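Local coordinates for flagellar hook associated protein type 3 FlgL (Legionella pneumophila subsp. pneumophila, PDB 5YTI) that probably serves as a structural junction protein of the bacterial flagellum, a flagellin-family member linking the hook to the filament, at residues Ile52-Arg66 / Glu356-Leu370. Residues are numbered along the deposited sequence; the frame is centred on the assembly and turned at random. Where two conformers were deposited one is given.
Sequences IKQRINNIELFQNNR and EKANNDYLDISAATL
The antiparallel pairing of an N-terminal with a C-terminal helix, a hallmark of the flagellin family, is exemplified where Ile52, Ile56 and Ile59 of helix 49-96 pack against Leu363, Ser366 and Leu370 of helix 316-374. The two segments run at 165° and their axes approach to 10.4 Å. Ile59 lays CD1 over the backbone of the other helix, 3.6 Å from Tyr362 O, and also meets CD1 of Leu363. Toward the modelled ends of the chain, Ile52 puts CD1 against Thr369 CG2, while its CG2 faces Leu370 CD2 at 4.2 Å. Arg55 crosses Tyr362 at about a right angle, its aliphatic CG and CD lying against the phenol end of the ring. Ser366 turns its hydroxyl back onto its own helix, OG bonding Tyr362 O at 3.0 Å. At the other end Arg66, in the conformer described, lies across the Glu356 side chain, though its placement is doubtful. Asn359 directs ND2 to Val167 O and Asn65 of helix 49-96 directs ND2 to Ala166 O, so the two asparagines together fasten strand 164-168 to the pair. An isoleucine-leucine core flanked by the aliphatic parts of polar side chains thus joins the segments, while Ser366 and Asn359 bond backbone carbonyls outside helix 49-96.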
loop_
_atom_site.group_PDB
_atom_site.type_symbol
_atom_site.label_atom_id
_atom_site.label_comp_id
_atom_site.label_asym_id
_atom_site.label_seq_id
_atom_site.Cartn_x
_atom_site.Cartn_y
_atom_site.Cartn_z
ATOM N N ILE A 52 37.840 -24.084 -18.440
ATOM C CA ILE A 52 37.421 -23.068 -19.385
ATOM C C ILE A 52 36.277 -23.565 -20.269
ATOM O O ILE A 52 35.246 -22.911 -20.357
ATOM C CB ILE A 52 38.573 -22.631 -20.266
ATOM C CG1 ILE A 52 39.680 -22.033 -19.416
ATOM C CG2 ILE A 52 38.086 -21.562 -21.216
ATOM C CD1 ILE A 52 40.946 -21.784 -20.198
ATOM N N LYS A 53 36.440 -24.719 -20.910
ATOM C CA LYS A 53 35.297 -25.391 -21.549
ATOM C C LYS A 53 33.997 -25.194 -20.694
ATOM O O LYS A 53 32.982 -24.724 -21.224
ATOM C CB LYS A 53 35.607 -26.891 -21.818
ATOM C CG LYS A 53 34.736 -27.597 -22.868
ATOM C CD LYS A 53 35.375 -28.913 -23.372
ATOM C CE LYS A 53 34.779 -30.207 -22.787
ATOM N N GLN A 54 34.026 -25.521 -19.389
ATOM C CA GLN A 54 32.803 -25.448 -18.540
ATOM C C GLN A 54 32.434 -23.997 -18.177
ATOM O O GLN A 54 31.301 -23.747 -17.773
ATOM C CB GLN A 54 32.891 -26.337 -17.266
ATOM C CG GLN A 54 31.531 -26.845 -16.769
ATOM N N ARG A 55 33.382 -23.062 -18.328
ATOM C CA ARG A 55 33.153 -21.620 -18.086
ATOM C C ARG A 55 32.381 -21.069 -19.267
ATOM O O ARG A 55 31.355 -20.416 -19.123
ATOM C CB ARG A 55 34.477 -20.832 -17.938
ATOM C CG ARG A 55 34.361 -19.530 -17.134
ATOM C CD ARG A 55 35.588 -18.596 -17.181
ATOM N NE ARG A 55 36.892 -19.252 -16.993
ATOM C CZ ARG A 55 37.403 -19.687 -15.834
ATOM N NH1 ARG A 55 36.739 -19.567 -14.682
ATOM N NH2 ARG A 55 38.602 -20.273 -15.835
ATOM N N ILE A 56 32.887 -21.357 -20.453
ATOM C CA ILE A 56 32.184 -21.023 -21.662
ATOM C C ILE A 56 30.794 -21.680 -21.657
ATOM O O ILE A 56 29.845 -21.058 -22.103
ATOM C CB ILE A 56 33.015 -21.411 -22.890
ATOM C CG1 ILE A 56 34.331 -20.635 -22.896
ATOM C CG2 ILE A 56 32.264 -21.134 -24.175
ATOM C CD1 ILE A 56 35.370 -21.319 -23.754
ATOM N N ASN A 57 30.639 -22.897 -21.140
ATOM C CA ASN A 57 29.300 -23.494 -21.061
ATOM C C ASN A 57 28.414 -22.679 -20.103
ATOM O O ASN A 57 27.216 -22.467 -20.362
ATOM C CB ASN A 57 29.342 -24.961 -20.619
ATOM C CG ASN A 57 29.829 -25.891 -21.711
ATOM O OD1 ASN A 57 29.450 -25.734 -22.867
ATOM N ND2 ASN A 57 30.664 -26.874 -21.346
ATOM N N ASN A 58 29.001 -22.214 -19.001
ATOM C CA ASN A 58 28.286 -21.308 -18.080
ATOM C C ASN A 58 27.863 -19.996 -18.797
ATOM O O ASN A 58 26.701 -19.579 -18.696
ATOM C CB ASN A 58 29.120 -21.022 -16.802
ATOM C CG ASN A 58 29.095 -22.180 -15.819
ATOM O OD1 ASN A 58 28.056 -22.795 -15.620
ATOM N ND2 ASN A 58 30.231 -22.488 -15.212
ATOM N N ILE A 59 28.797 -19.386 -19.536
ATOM C CA ILE A 59 28.553 -18.133 -20.254
ATOM C C ILE A 59 27.410 -18.215 -21.264
ATOM O O ILE A 59 26.647 -17.268 -21.415
ATOM C CB ILE A 59 29.806 -17.648 -20.997
ATOM C CG1 ILE A 59 30.870 -17.214 -20.001
ATOM C CG2 ILE A 59 29.458 -16.483 -21.915
ATOM C CD1 ILE A 59 32.145 -16.709 -20.652
ATOM N N GLU A 60 27.286 -19.333 -21.968
ATOM C CA GLU A 60 26.209 -19.482 -22.949
ATOM C C GLU A 60 24.856 -19.447 -22.254
ATOM O O GLU A 60 23.878 -18.928 -22.808
ATOM C CB GLU A 60 26.379 -20.784 -23.738
ATOM C CG GLU A 60 27.580 -20.755 -24.672
ATOM C CD GLU A 60 28.110 -22.129 -25.003
ATOM O OE1 GLU A 60 27.585 -23.127 -24.464
ATOM O OE2 GLU A 60 29.068 -22.206 -25.798
ATOM N N LEU A 61 24.824 -20.001 -21.043
ATOM C CA LEU A 61 23.621 -20.063 -20.230
ATOM C C LEU A 61 23.271 -18.677 -19.657
ATOM O O LEU A 61 22.084 -18.274 -19.609
ATOM C CB LEU A 61 23.827 -21.074 -19.091
ATOM C CG LEU A 61 22.680 -21.173 -18.081
ATOM C CD1 LEU A 61 21.439 -21.754 -18.751
ATOM C CD2 LEU A 61 23.082 -21.973 -16.849
ATOM N N PHE A 62 24.312 -17.973 -19.206
ATOM C CA PHE A 62 24.183 -16.615 -18.687
ATOM C C PHE A 62 23.662 -15.661 -19.791
ATOM O O PHE A 62 22.725 -14.895 -19.549
ATOM C CB PHE A 62 25.529 -16.096 -18.095
ATOM C CG PHE A 62 25.994 -16.787 -16.803
ATOM C CD1 PHE A 62 25.163 -17.652 -16.068
ATOM C CD2 PHE A 62 27.277 -16.522 -16.297
ATOM C CE1 PHE A 62 25.618 -18.257 -14.895
ATOM C CE2 PHE A 62 27.725 -17.126 -15.132
ATOM C CZ PHE A 62 26.897 -17.997 -14.432
ATOM N N GLN A 63 24.250 -15.725 -20.994
ATOM C CA GLN A 63 23.745 -14.978 -22.179
ATOM C C GLN A 63 22.317 -15.399 -22.622
ATOM O O GLN A 63 21.504 -14.545 -22.972
ATOM C CB GLN A 63 24.710 -15.092 -23.385
ATOM C CG GLN A 63 26.189 -14.878 -23.072
ATOM C CD GLN A 63 26.915 -14.060 -24.116
ATOM O OE1 GLN A 63 26.712 -12.838 -24.205
ATOM N NE2 GLN A 63 27.783 -14.714 -24.897
ATOM N N ASN A 64 22.031 -16.704 -22.616
ATOM C CA ASN A 64 20.690 -17.226 -22.917
ATOM C C ASN A 64 19.697 -16.703 -21.862
ATOM O O ASN A 64 18.680 -16.099 -22.198
ATOM C CB ASN A 64 20.710 -18.773 -22.967
ATOM C CG ASN A 64 19.591 -19.378 -23.839
ATOM O OD1 ASN A 64 19.622 -19.285 -25.084
ATOM N ND2 ASN A 64 18.625 -20.049 -23.188
ATOM N N ASN A 65 20.012 -16.891 -20.585
ATOM C CA ASN A 65 19.165 -16.364 -19.520
ATOM C C ASN A 65 18.876 -14.838 -19.635
ATOM O O ASN A 65 17.741 -14.401 -19.348
ATOM C CB ASN A 65 19.765 -16.699 -18.148
ATOM C CG ASN A 65 19.466 -18.119 -17.701
ATOM O OD1 ASN A 65 18.684 -18.836 -18.326
ATOM N ND2 ASN A 65 20.096 -18.530 -16.604
ATOM N N ARG A 66 19.901 -14.059 -20.030
ATOM C CA ARG A 66 19.779 -12.600 -20.220
ATOM C C ARG A 66 18.852 -12.293 -21.385
ATOM O O ARG A 66 17.865 -11.598 -21.217
ATOM C CB ARG A 66 21.150 -11.945 -20.462
ATOM C CG ARG A 66 21.087 -10.565 -21.114
ATOM C CD ARG A 66 22.469 -10.002 -21.459
ATOM N NE ARG A 66 23.044 -10.594 -22.673
ATOM C CZ ARG A 66 24.125 -11.376 -22.698
ATOM N NH1 ARG A 66 24.781 -11.648 -21.595
ATOM N NH2 ARG A 66 24.560 -11.873 -23.838
ATOM N N GLU A 356 25.187 -7.755 -20.615
ATOM C CA GLU A 356 25.544 -8.086 -22.017
ATOM C C GLU A 356 26.982 -7.642 -22.363
ATOM O O GLU A 356 27.667 -8.337 -23.123
ATOM C CB GLU A 356 24.512 -7.484 -23.011
ATOM C CG GLU A 356 24.588 -7.958 -24.468
ATOM C CD GLU A 356 23.380 -7.526 -25.310
ATOM O OE1 GLU A 356 22.631 -6.593 -24.913
ATOM O OE2 GLU A 356 23.172 -8.122 -26.389
ATOM N N LYS A 357 27.429 -6.504 -21.803
ATOM C CA LYS A 357 28.807 -6.005 -22.005
ATOM C C LYS A 357 29.806 -6.790 -21.148
ATOM O O LYS A 357 30.960 -6.989 -21.554
ATOM C CB LYS A 357 28.936 -4.497 -21.702
ATOM C CG LYS A 357 30.358 -3.939 -21.851
ATOM N N ALA A 358 29.356 -7.235 -19.973
ATOM C CA ALA A 358 30.217 -7.922 -19.008
ATOM C C ALA A 358 30.423 -9.405 -19.340
ATOM O O ALA A 358 31.416 -10.000 -18.927
ATOM C CB ALA A 358 29.649 -7.784 -17.609
ATOM N N ASN A 359 29.473 -10.006 -20.056
ATOM C CA ASN A 359 29.616 -11.387 -20.531
ATOM C C ASN A 359 30.414 -11.444 -21.842
ATOM O O ASN A 359 31.062 -12.430 -22.126
ATOM C CB ASN A 359 28.241 -12.056 -20.692
ATOM C CG ASN A 359 27.588 -12.383 -19.352
ATOM O OD1 ASN A 359 28.211 -12.252 -18.295
ATOM N ND2 ASN A 359 26.340 -12.823 -19.391
ATOM N N ASN A 360 30.385 -10.390 -22.649
ATOM C CA ASN A 360 31.267 -10.367 -23.809
ATOM C C ASN A 360 32.700 -9.987 -23.355
ATOM O O ASN A 360 33.642 -10.242 -24.091
ATOM C CB ASN A 360 30.729 -9.468 -24.965
ATOM C CG ASN A 360 29.773 -10.215 -25.933
ATOM O OD1 ASN A 360 30.013 -11.372 -26.338
ATOM N ND2 ASN A 360 28.689 -9.531 -26.325
ATOM N N ASP A 361 32.864 -9.398 -22.158
ATOM C CA ASP A 361 34.215 -9.096 -21.575
ATOM C C ASP A 361 34.878 -10.374 -21.011
ATOM O O ASP A 361 36.093 -10.578 -21.147
ATOM C CB ASP A 361 34.155 -8.042 -20.428
ATOM C CG ASP A 361 34.134 -6.575 -20.911
ATOM O OD1 ASP A 361 34.607 -6.274 -22.022
ATOM O OD2 ASP A 361 33.650 -5.707 -20.143
ATOM N N TYR A 362 34.047 -11.211 -20.374
ATOM C CA TYR A 362 34.433 -12.466 -19.689
ATOM C C TYR A 362 34.619 -13.634 -20.682
ATOM O O TYR A 362 35.138 -14.688 -20.325
ATOM C CB TYR A 362 33.352 -12.804 -18.631
ATOM C CG TYR A 362 33.637 -13.932 -17.631
ATOM C CD1 TYR A 362 34.909 -14.121 -17.079
ATOM C CD2 TYR A 362 32.605 -14.780 -17.193
ATOM C CE1 TYR A 362 35.152 -15.141 -16.161
ATOM C CE2 TYR A 362 32.840 -15.794 -16.273
ATOM C CZ TYR A 362 34.113 -15.967 -15.761
ATOM O OH TYR A 362 34.352 -16.962 -14.850
ATOM N N LEU A 363 34.185 -13.441 -21.925
ATOM C CA LEU A 363 34.437 -14.386 -23.018
ATOM C C LEU A 363 35.650 -13.929 -23.836
ATOM O O LEU A 363 36.539 -14.721 -24.142
ATOM C CB LEU A 363 33.204 -14.437 -23.916
ATOM C CG LEU A 363 33.181 -15.350 -25.133
ATOM C CD1 LEU A 363 32.850 -16.760 -24.687
ATOM C CD2 LEU A 363 32.158 -14.823 -26.141
ATOM N N ASP A 364 35.679 -12.645 -24.192
ATOM C CA ASP A 364 36.836 -12.074 -24.859
ATOM C C ASP A 364 38.075 -12.463 -24.003
ATOM O O ASP A 364 39.143 -12.744 -24.565
ATOM C CB ASP A 364 36.715 -10.535 -25.062
ATOM C CG ASP A 364 35.727 -10.095 -26.229
ATOM O OD1 ASP A 364 35.053 -10.911 -26.905
ATOM O OD2 ASP A 364 35.616 -8.866 -26.459
ATOM N N ILE A 365 37.923 -12.522 -22.665
ATOM C CA ILE A 365 39.015 -12.981 -21.766
ATOM C C ILE A 365 39.275 -14.491 -21.792
ATOM O O ILE A 365 40.418 -14.919 -21.706
ATOM C CB ILE A 365 38.783 -12.585 -20.286
ATOM C CG1 ILE A 365 38.986 -11.076 -20.102
ATOM C CG2 ILE A 365 39.739 -13.346 -19.357
ATOM C CD1 ILE A 365 39.151 -10.620 -18.660
ATOM N N SER A 366 38.226 -15.302 -21.864
ATOM C CA SER A 366 38.403 -16.754 -21.960
ATOM C C SER A 366 38.968 -17.157 -23.315
ATOM O O SER A 366 39.677 -18.153 -23.418
ATOM C CB SER A 366 37.082 -17.498 -21.712
ATOM O OG SER A 366 36.620 -17.329 -20.374
ATOM N N ALA A 367 38.646 -16.412 -24.364
ATOM C CA ALA A 367 39.217 -16.715 -25.665
ATOM C C ALA A 367 40.728 -16.522 -25.626
ATOM O O ALA A 367 41.476 -17.297 -26.222
ATOM C CB ALA A 367 38.604 -15.838 -26.743
ATOM N N ALA A 368 41.174 -15.489 -24.917
ATOM C CA ALA A 368 42.591 -15.159 -24.858
ATOM C C ALA A 368 43.367 -16.128 -23.958
ATOM O O ALA A 368 44.528 -16.430 -24.230
ATOM C CB ALA A 368 42.790 -13.720 -24.412
ATOM N N THR A 369 42.723 -16.612 -22.894
ATOM C CA THR A 369 43.270 -17.709 -22.077
ATOM C C THR A 369 43.446 -18.985 -22.945
ATOM O O THR A 369 44.422 -19.719 -22.764
ATOM C CB THR A 369 42.412 -17.984 -20.790
ATOM O OG1 THR A 369 42.290 -16.790 -20.013
ATOM C CG2 THR A 369 43.049 -19.029 -19.889
ATOM N N LEU A 370 42.541 -19.238 -23.896
ATOM C CA LEU A 370 42.736 -20.362 -24.828
ATOM C C LEU A 370 43.891 -20.107 -25.805
ATOM O O LEU A 370 44.746 -20.969 -25.933
ATOM C CB LEU A 370 41.454 -20.708 -25.603
ATOM C CG LEU A 370 40.301 -21.405 -24.863
ATOM C CD1 LEU A 370 39.140 -21.586 -25.821
ATOM C CD2 LEU A 370 40.696 -22.750 -24.269
#